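Side-chain contact in attaching and effacing protein, pathogenesis factor (Escherichia coli, PDB 4E9L), which probably acts as a surface adhesin of the intimin/invasin family, this fragment holding part of its row of immunoglobulin-like domains: residues Thr147-Gly150 with Trp154-Gln157. Sequence-based numbering, arbitrary orientation.
Sequences TDNG and WTAQ
D148 lies over one face of the W154 indole, its carboxylate stacked on the ring with the two planes 17° apart. With CG anti to the backbone N (chi1 -179°), the side chain runs out over the six-membered ring of W154. CB of D148 makes a CH-pi contact, 3.8 Å from the centroid of that ring, and CG of D148 sits 3.6 Å above the W154 plane, offset toward the rim. At the tip the oxygens divide their work: OD2 of D148 passes 3.6 Å from CH2 of W154 and accepts a hydrogen bond from the backbone N of G125, while OD1 of D148 accepts from N of G150 at 3.0 Å, met from above the carboxylate plane, closing an Asx turn. One register step along, T147 and T155 form an antiparallel hydrogen-bonded pair, their side chains on the opposite face of the sheet. There OD1 of N149, hydrogen-bonded to T153, comes 3.3 Å from CG2 of T155. NE1 of W154 donates a hydrogen bond to O of V123, so hydrogen bonds at both carboxylate oxygens and at the indole nitrogen hold the stacked pair in place where the hairpin of strands 142-148 and 153-159 turns.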
loop_
_atom_site.group_PDB
_atom_site.type_symbol
_atom_site.label_atom_id
_atom_site.label_comp_id
_atom_site.label_asym_id
_atom_site.label_seq_id
_atom_site.Cartn_x
_atom_site.Cartn_y
_atom_site.Cartn_z
ATOM N N THR A 147 16.025 32.086 32.262
ATOM C CA THR A 147 16.221 33.529 32.478
ATOM C C THR A 147 15.128 33.985 33.436
ATOM O O THR A 147 13.949 33.802 33.138
ATOM C CB THR A 147 16.189 34.309 31.153
ATOM O OG1 THR A 147 17.359 33.998 30.422
ATOM C CG2 THR A 147 16.073 35.836 31.349
ATOM N N ASP A 148 15.517 34.584 34.571
ATOM C CA ASP A 148 14.585 35.143 35.545
ATOM C C ASP A 148 14.132 36.505 34.968
ATOM O O ASP A 148 14.935 37.439 34.911
ATOM C CB ASP A 148 15.288 35.335 36.914
ATOM C CG ASP A 148 14.407 35.902 38.043
ATOM O OD1 ASP A 148 13.265 36.294 37.766
ATOM O OD2 ASP A 148 14.883 35.976 39.192
ATOM N N ASN A 149 12.862 36.620 34.535
ATOM C CA ASN A 149 12.363 37.877 33.958
ATOM C C ASN A 149 11.974 38.926 34.984
ATOM O O ASN A 149 11.615 40.036 34.594
ATOM C CB ASN A 149 11.228 37.646 32.967
ATOM C CG ASN A 149 11.608 36.790 31.802
ATOM O OD1 ASN A 149 10.963 35.776 31.516
ATOM N ND2 ASN A 149 12.668 37.159 31.117
ATOM N N GLY A 150 12.047 38.572 36.268
ATOM C CA GLY A 150 11.726 39.463 37.375
ATOM C C GLY A 150 10.246 39.675 37.629
ATOM O O GLY A 150 9.884 40.477 38.488
ATOM N N TRP A 154 9.871 32.786 34.046
ATOM C CA TRP A 154 11.189 32.246 33.802
ATOM C C TRP A 154 11.153 31.659 32.397
ATOM O O TRP A 154 10.212 30.924 32.059
ATOM C CB TRP A 154 11.474 31.158 34.832
ATOM C CG TRP A 154 11.556 31.683 36.233
ATOM C CD1 TRP A 154 10.520 32.056 37.041
ATOM C CD2 TRP A 154 12.750 31.869 36.993
ATOM N NE1 TRP A 154 11.001 32.475 38.260
ATOM C CE2 TRP A 154 12.367 32.331 38.270
ATOM C CE3 TRP A 154 14.113 31.628 36.735
ATOM C CZ2 TRP A 154 13.298 32.607 39.274
ATOM C CZ3 TRP A 154 15.034 31.892 37.735
ATOM C CH2 TRP A 154 14.623 32.367 38.991
ATOM N N THR A 155 12.119 32.014 31.554
ATOM C CA THR A 155 12.077 31.521 30.166
ATOM C C THR A 155 13.326 30.717 29.802
ATOM O O THR A 155 14.417 31.071 30.237
ATOM C CB THR A 155 11.895 32.714 29.179
ATOM O OG1 THR A 155 12.906 33.666 29.437
ATOM C CG2 THR A 155 10.542 33.411 29.312
ATOM N N ALA A 156 13.168 29.632 29.019
ATOM C CA ALA A 156 14.295 28.831 28.518
ATOM C C ALA A 156 14.043 28.480 27.068
ATOM O O ALA A 156 12.894 28.301 26.675
ATOM C CB ALA A 156 14.496 27.569 29.343
ATOM N N GLN A 157 15.110 28.401 26.267
ATOM C CA GLN A 157 14.968 28.053 24.859
ATOM C C GLN A 157 15.377 26.613 24.671
ATOM O O GLN A 157 16.443 26.206 25.159
ATOM C CB GLN A 157 15.835 28.980 23.968
ATOM C CG GLN A 157 15.471 30.471 24.038
ATOM C CD GLN A 157 14.044 30.803 23.628
ATOM O OE1 GLN A 157 13.410 30.114 22.818
ATOM N NE2 GLN A 157 13.525 31.904 24.156
HETATM O O HOH W 1 17.311 31.662 28.838
#